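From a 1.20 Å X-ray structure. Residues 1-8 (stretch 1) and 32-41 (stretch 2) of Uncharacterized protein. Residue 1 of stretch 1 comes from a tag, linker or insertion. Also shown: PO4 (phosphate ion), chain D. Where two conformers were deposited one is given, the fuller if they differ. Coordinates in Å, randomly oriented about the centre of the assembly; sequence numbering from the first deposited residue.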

ATOM      1  N   GLY B   1      -7.533  28.687  -9.595  1.00 28.85           N
ATOM      2  CA  GLY B   1      -7.956  27.997  -8.359  1.00 24.78           C
ATOM      3  C   GLY B   1      -7.185  26.704  -8.173  1.00 21.15           C
ATOM      4  O   GLY B   1      -6.411  26.268  -9.025  1.00 23.66           O
ATOM      5  N   TYR B   2      -7.427  26.045  -7.053  1.00 15.67           N
ATOM      6  CA  TYR B   2      -6.618  24.887  -6.709  1.00 13.78           C
ATOM      7  C   TYR B   2      -7.275  23.552  -7.003  1.00 14.10           C
ATOM      8  O   TYR B   2      -6.650  22.516  -6.777  1.00 13.33           O
ATOM      9  CB  TYR B   2      -6.306  24.936  -5.237  1.00 13.78           C
ATOM     10  CG  TYR B   2      -5.638  26.193  -4.778  1.00 13.46           C
ATOM     11  CD1 TYR B   2      -4.429  26.612  -5.309  1.00 14.74           C
ATOM     12  CD2 TYR B   2      -6.238  26.989  -3.808  1.00 13.46           C
ATOM     13  CE1 TYR B   2      -3.817  27.795  -4.855  1.00 14.88           C
ATOM     14  CE2 TYR B   2      -5.638  28.143  -3.352  1.00 14.87           C
ATOM     15  CZ  TYR B   2      -4.465  28.564  -3.904  1.00 12.71           C
ATOM     16  OH  TYR B   2      -3.854  29.719  -3.460  1.00 15.42           O
ATOM     17  N   GLN B   3      -8.534  23.532  -7.448  1.00 14.11           N
ATOM     18  CA  GLN B   3      -9.266  22.269  -7.528  1.00 14.79           C
ATOM     19  C   GLN B   3      -8.649  21.237  -8.481  1.00 14.32           C
ATOM     20  O   GLN B   3      -8.637  20.057  -8.200  1.00 14.89           O
ATOM     21  CB  GLN B   3     -10.747  22.490  -7.764  1.00 14.84           C
ATOM     22  CG  GLN B   3     -11.573  21.178  -7.711  1.00 16.54           C
ATOM     23  CD  GLN B   3     -11.549  20.541  -6.350  1.00 18.20           C
ATOM     24  OE1 GLN B   3     -11.700  21.219  -5.321  1.00 20.32           O
ATOM     25  NE2 GLN B   3     -11.297  19.242  -6.309  1.00 19.73           N
ATOM     26  N   LYS B   4      -8.088  21.674  -9.592  1.00 14.47           N
ATOM     27  CA  LYS B   4      -7.430  20.754 -10.542  0.60 17.75           C
ATOM     28  C   LYS B   4      -6.311  19.987  -9.826  1.00 17.19           C
ATOM     29  O   LYS B   4      -6.148  18.777  -9.989  1.00 18.05           O
ATOM     30  CB  LYS B   4      -6.872  21.517 -11.758  0.60 19.96           C
ATOM     31  CG  LYS B   4      -5.976  20.679 -12.701  0.60 23.89           C
ATOM     32  CD  LYS B   4      -5.665  21.391 -14.006  0.60 26.29           C
ATOM     33  CE  LYS B   4      -4.341  20.912 -14.591  0.60 28.08           C
ATOM     34  NZ  LYS B   4      -4.148  21.311 -16.027  0.60 32.21           N
ATOM     35  N   ASP B   5      -5.529  20.699  -9.028  1.00 14.33           N
ATOM     36  CA  ASP B   5      -4.441  20.078  -8.309  1.00 14.34           C
ATOM     37  C   ASP B   5      -4.899  19.256  -7.130  1.00 11.84           C
ATOM     38  O   ASP B   5      -4.328  18.216  -6.848  1.00 12.99           O
ATOM     39  CB  ASP B   5      -3.367  21.094  -7.955  1.00 17.40           C
ATOM     40  CG  ASP B   5      -2.528  21.508  -9.197  1.00 23.17           C
ATOM     41  OD1 ASP B   5      -2.622  20.872 -10.288  1.00 25.13           O
ATOM     42  OD2 ASP B   5      -1.786  22.482  -9.081  1.00 28.22           O
ATOM     43  N   ILE B   6      -5.934  19.696  -6.441  1.00 11.58           N
ATOM     44  CA  ILE B   6      -6.521  18.861  -5.402  1.00 11.22           C
ATOM     45  C   ILE B   6      -7.028  17.538  -6.019  1.00 12.57           C
ATOM     46  O   ILE B   6      -6.852  16.477  -5.407  1.00 11.83           O
ATOM     47  CB  ILE B   6      -7.646  19.613  -4.666  1.00 11.46           C
ATOM     48  CG1 ILE B   6      -7.074  20.831  -3.898  1.00 12.45           C
ATOM     49  CG2 ILE B   6      -8.405  18.723  -3.753  1.00 13.42           C
ATOM     50  CD1 ILE B   6      -8.172  21.836  -3.487  1.00 12.72           C
ATOM     51  N   ASP B   7      -7.641  17.610  -7.198  1.00 13.47           N
ATOM     52  CA  ASP B   7      -8.099  16.415  -7.853  1.00 14.37           C
ATOM     53  C   ASP B   7      -6.934  15.435  -8.125  1.00 13.54           C
ATOM     54  O   ASP B   7      -7.085  14.238  -7.997  1.00 14.12           O
ATOM     55  CB  ASP B   7      -8.755  16.796  -9.200  1.00 17.11           C
ATOM     56  CG  ASP B   7     -10.170  17.380  -9.060  1.00 21.18           C
ATOM     57  OD1 ASP B   7     -10.786  17.228  -7.999  1.00 24.07           O
ATOM     58  OD2 ASP B   7     -10.677  17.971 -10.049  1.00 32.54           O
ATOM     59  N   LYS B   8      -5.785  15.963  -8.541  1.00 12.80           N
ATOM     60  CA  LYS B   8      -4.599  15.163  -8.750  1.00 13.30           C
ATOM     61  C   LYS B   8      -4.182  14.455  -7.470  1.00 12.03           C
ATOM     62  O   LYS B   8      -3.750  13.312  -7.525  1.00 15.05           O
ATOM     63  CB  LYS B   8      -3.435  15.995  -9.298  1.00 14.19           C
ATOM     64  CG  LYS B   8      -3.676  16.578 -10.697  1.00 17.93           C
ATOM     65  CD  LYS B   8      -2.522  17.425 -11.148  1.00 19.50           C
ATOM     66  CE  LYS B   8      -2.778  18.137 -12.484  1.00 22.78           C
ATOM     67  NZ  LYS B   8      -1.821  19.276 -12.698  1.00 28.03           N
ATOM     68  N   LYS B  32     -12.883  10.249  -0.705  1.00 11.63           N
ATOM     69  CA  LYS B  32     -13.589  11.382  -1.320  1.00 10.99           C
ATOM     70  C   LYS B  32     -13.250  12.683  -0.592  1.00 11.24           C
ATOM     71  O   LYS B  32     -13.278  12.742   0.606  1.00 11.21           O
ATOM     72  CB  LYS B  32     -15.087  11.137  -1.258  1.00 13.95           C
ATOM     73  CG  LYS B  32     -15.559   9.900  -2.034  1.00 13.81           C
ATOM     74  CD  LYS B  32     -16.977   9.496  -1.735  1.00 14.94           C
ATOM     75  CE  LYS B  32     -17.171   8.701  -0.438  1.00 14.83           C
ATOM     76  NZ  LYS B  32     -16.678   7.266  -0.498  1.00 17.64           N
ATOM     77  N   GLN B  33     -13.010  13.722  -1.384  1.00 11.89           N
ATOM     78  CA  GLN B  33     -12.689  15.039  -0.840  1.00 11.50           C
ATOM     79  C   GLN B  33     -13.764  15.530   0.144  1.00 11.31           C
ATOM     80  O   GLN B  33     -13.454  16.138   1.156  1.00 11.67           O
ATOM     81  CB  GLN B  33     -12.468  16.025  -1.979  1.00 12.67           C
ATOM     82  CG  GLN B  33     -12.141  17.434  -1.523  1.00 12.06           C
ATOM     83  CD  GLN B  33     -11.870  18.355  -2.710  1.00 15.11           C
ATOM     84  OE1 GLN B  33     -11.625  17.889  -3.794  1.00 15.84           O
ATOM     85  NE2 GLN B  33     -11.871  19.675  -2.471  1.00 17.24           N
ATOM     86  N   GLU B  34     -15.038  15.311  -0.172  1.00 11.57           N
ATOM     87  CA  GLU B  34     -16.131  15.840   0.641  1.00 11.71           C
ATOM     88  C   GLU B  34     -16.289  15.116   1.988  1.00 11.75           C
ATOM     89  O   GLU B  34     -16.989  15.582   2.835  1.00 13.95           O
ATOM     90  CB  GLU B  34     -17.459  15.800  -0.101  1.00 14.18           C
ATOM     91  CG  GLU B  34     -18.012  14.388  -0.332  1.00 16.73           C
ATOM     92  CD  GLU B  34     -17.651  13.781  -1.688  1.00 19.84           C
ATOM     93  OE1 GLU B  34     -16.603  14.211  -2.291  1.00 18.76           O
ATOM     94  OE2 GLU B  34     -18.426  12.867  -2.147  1.00 20.62           O
ATOM     95  N   ASP B  35     -15.575  14.024   2.187  1.00 10.95           N
ATOM     96  CA  ASP B  35     -15.519  13.307   3.453  1.00 12.21           C
ATOM     97  C   ASP B  35     -14.143  13.434   4.115  1.00 12.58           C
ATOM     98  O   ASP B  35     -13.820  12.692   5.064  1.00 15.14           O
ATOM     99  CB  ASP B  35     -15.842  11.838   3.241  1.00 13.30           C
ATOM    100  CG  ASP B  35     -17.263  11.595   2.786  1.00 15.75           C
ATOM    101  OD1 ASP B  35     -18.146  12.440   3.064  1.00 18.68           O
ATOM    102  OD2 ASP B  35     -17.484  10.549   2.162  1.00 17.59           O
ATOM    103  N   SER B  36     -13.317  14.350   3.607  1.00 10.83           N
ATOM    104  CA  SER B  36     -11.926  14.468   4.020  1.00  9.60           C
ATOM    105  C   SER B  36     -11.661  15.927   4.417  1.00 10.62           C
ATOM    106  O   SER B  36     -12.554  16.798   4.272  1.00 11.34           O
ATOM    107  CB  SER B  36     -11.029  14.031   2.887  1.00 10.62           C
ATOM    108  OG  SER B  36     -11.291  12.676   2.499  1.00 11.45           O
ATOM    109  N   ASN B  37     -10.454  16.190   4.885  1.00 10.36           N
ATOM    110  CA  ASN B  37      -9.961  17.521   5.131  1.00  9.26           C
ATOM    111  C   ASN B  37      -8.870  17.840   4.143  1.00  9.92           C
ATOM    112  O   ASN B  37      -7.980  17.033   3.900  1.00 10.54           O
ATOM    113  CB  ASN B  37      -9.468  17.632   6.557  1.00 10.83           C
ATOM    114  CG  ASN B  37     -10.577  17.486   7.550  1.00 11.13           C
ATOM    115  OD1 ASN B  37     -11.740  17.819   7.247  1.00 11.58           O
ATOM    116  ND2 ASN B  37     -10.231  17.041   8.758  1.00 12.26           N
ATOM    117  N   THR B  38      -8.903  19.026   3.512  1.00  9.45           N
ATOM    118  CA  THR B  38      -7.944  19.486   2.554  1.00  9.42           C
ATOM    119  C   THR B  38      -7.487  20.891   2.870  1.00  9.71           C
ATOM    120  O   THR B  38      -8.323  21.777   3.125  1.00 10.39           O
ATOM    121  CB  THR B  38      -8.517  19.451   1.110  1.00 10.55           C
ATOM    122  OG1 THR B  38      -9.103  18.181   0.870  1.00 11.24           O
ATOM    123  CG2 THR B  38      -7.489  19.774   0.083  1.00 11.48           C
ATOM    124  N   HIS B  39      -6.181  21.116   2.873  1.00  8.65           N
ATOM    125  CA  HIS B  39      -5.598  22.430   3.010  1.00  9.30           C
ATOM    126  C   HIS B  39      -4.528  22.638   1.955  1.00  8.23           C
ATOM    127  O   HIS B  39      -3.719  21.735   1.700  1.00 10.37           O
ATOM    128  CB  HIS B  39      -4.975  22.651   4.382  1.00 11.71           C
ATOM    129  CG  HIS B  39      -5.979  22.724   5.492  1.00 13.02           C
ATOM    130  ND1 HIS B  39      -6.510  21.610   6.086  1.00 14.02           N
ATOM    131  CD2 HIS B  39      -6.562  23.793   6.101  1.00 15.18           C
ATOM    132  CE1 HIS B  39      -7.370  21.980   7.024  1.00 15.21           C
ATOM    133  NE2 HIS B  39      -7.391  23.297   7.081  1.00 16.70           N
ATOM    134  N   VAL B  40      -4.496  23.810   1.325  1.00  9.12           N
ATOM    135  CA  VAL B  40      -3.491  24.183   0.346  1.00  9.71           C
ATOM    136  C   VAL B  40      -2.604  25.277   0.927  1.00  9.15           C
ATOM    137  O   VAL B  40      -3.103  26.225   1.575  1.00 10.33           O
ATOM    138  CB  VAL B  40      -4.134  24.683  -0.971  1.00 10.11           C
ATOM    139  CG1 VAL B  40      -3.092  25.131  -1.979  1.00 12.46           C
ATOM    140  CG2 VAL B  40      -5.075  23.635  -1.533  1.00 11.93           C
ATOM    141  N   TYR B  41      -1.296  25.159   0.671  1.00  9.57           N
ATOM    142  CA  TYR B  41      -0.292  26.081   1.145  1.00  9.65           C
ATOM    143  C   TYR B  41       0.580  26.519   0.001  1.00 11.66           C
ATOM    144  O   TYR B  41       0.695  25.852  -1.018  1.00 13.19           O
ATOM    145  CB  TYR B  41       0.568  25.456   2.252  1.00 11.40           C
ATOM    146  CG  TYR B  41      -0.243  24.959   3.387  1.00 10.22           C
ATOM    147  CD1 TYR B  41      -0.576  25.820   4.443  1.00 10.47           C
ATOM    148  CD2 TYR B  41      -0.748  23.650   3.431  1.00 10.76           C
ATOM    149  CE1 TYR B  41      -1.402  25.383   5.527  1.00 11.28           C
ATOM    150  CE2 TYR B  41      -1.530  23.248   4.493  1.00 11.00           C
ATOM    151  CZ  TYR B  41      -1.895  24.113   5.513  1.00  9.90           C
ATOM    152  OH  TYR B  41      -2.712  23.667   6.524  1.00 12.15           O
TER
HETATM  153  P   PO4 D 200     -18.446   5.889   2.575  1.00 18.89           P
HETATM  154  O1  PO4 D 200     -18.257   6.113   4.078  1.00 28.38           O
HETATM  155  O2  PO4 D 200     -19.606   6.738   2.238  1.00 22.13           O
HETATM  156  O3  PO4 D 200     -17.144   6.297   1.904  1.00 15.47           O
HETATM  157  O4  PO4 D 200     -18.749   4.374   2.417  1.00 22.04           O
HETATM  158  O   HOH W   1     -11.020  15.585  -5.302  1.00 27.72           O

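Stretch 1 enters a helix at Gln 3 after a short lead-in, and its first turns are documented by three i to i+4 backbone bonds: Ile 6 N to Tyr 2 O at 2.9 Å, Asp 7 N to Gln 3 O at 2.8 Å, and Lys 8 N to Lys 4 O at 3.2 Å. Stretch 2 begins with a tight turn containing a 3-10 segment at Gln 33 and Glu 34. Lys 32 O anchors it, accepting from Asp 35 N at 3.1 Å and from Ser 36 OG at 2.7 Å, while Ser 36 N reaches Gln 33 O at 3.0 Å. The chain then extends as a strand from Asn 37 to Tyr 41.

The backbones stay well apart. The CA atoms of Tyr 2 and Val 40 are 7.7 Å apart, those of Ile 6 and Thr 38 8.1 Å, and those of Asp 7 and Gln 33 8.5 Å, so the register runs antiparallel in sequence and side chains bridge the gap. Strand alternation selects the partners: Thr 38 and Val 40 direct their CA-to-CB bonds toward the helix, whereas His 39 and Tyr 41 point away.

The apolar part centres on Val 40. Its CG1 lies 3.8 Å from the centroid of the Tyr 2 ring and only 7° off the ring normal, which places the methyl almost squarely over the face in a CH-pi contact; the nearest ring atom, Tyr 2 CD1, is 3.9 Å from Val 40 CG1. The other methyl, Val 40 CG2, packs against Ile 6 CD1 at 4.1 Å. Ile 6 in turn places CG2 4.1 Å from Thr 38 CG2, so one helix residue spans two inward-facing strand positions.

The polar part is a reciprocal amide pair. Gln 3 NE2 donates to Gln 33 OE1 at 2.9 Å with an angle of 163°, and Gln 33 NE2 donates to Gln 3 OE1 at 3.2 Å and 158°; both bonds are close to linear, and the shorter is the first. Gln 33 reaches across with chi1 and chi2 both t, an extended chain. Although the CA-to-CB bond of Gln 3 points sideways, its end comes nearer, and its NE2 also donates to Asp 7 OD1 at 2.7 Å, one helical turn on. Water 1 links the same groups, donating to Gln 33 OE1 at 2.8 Å and to Asp 7 OD1 at 3.2 Å. It thus bridges two acceptors whose direct separation, Asp 7 OD1 to Gln 33 OE1, is 4.3 Å.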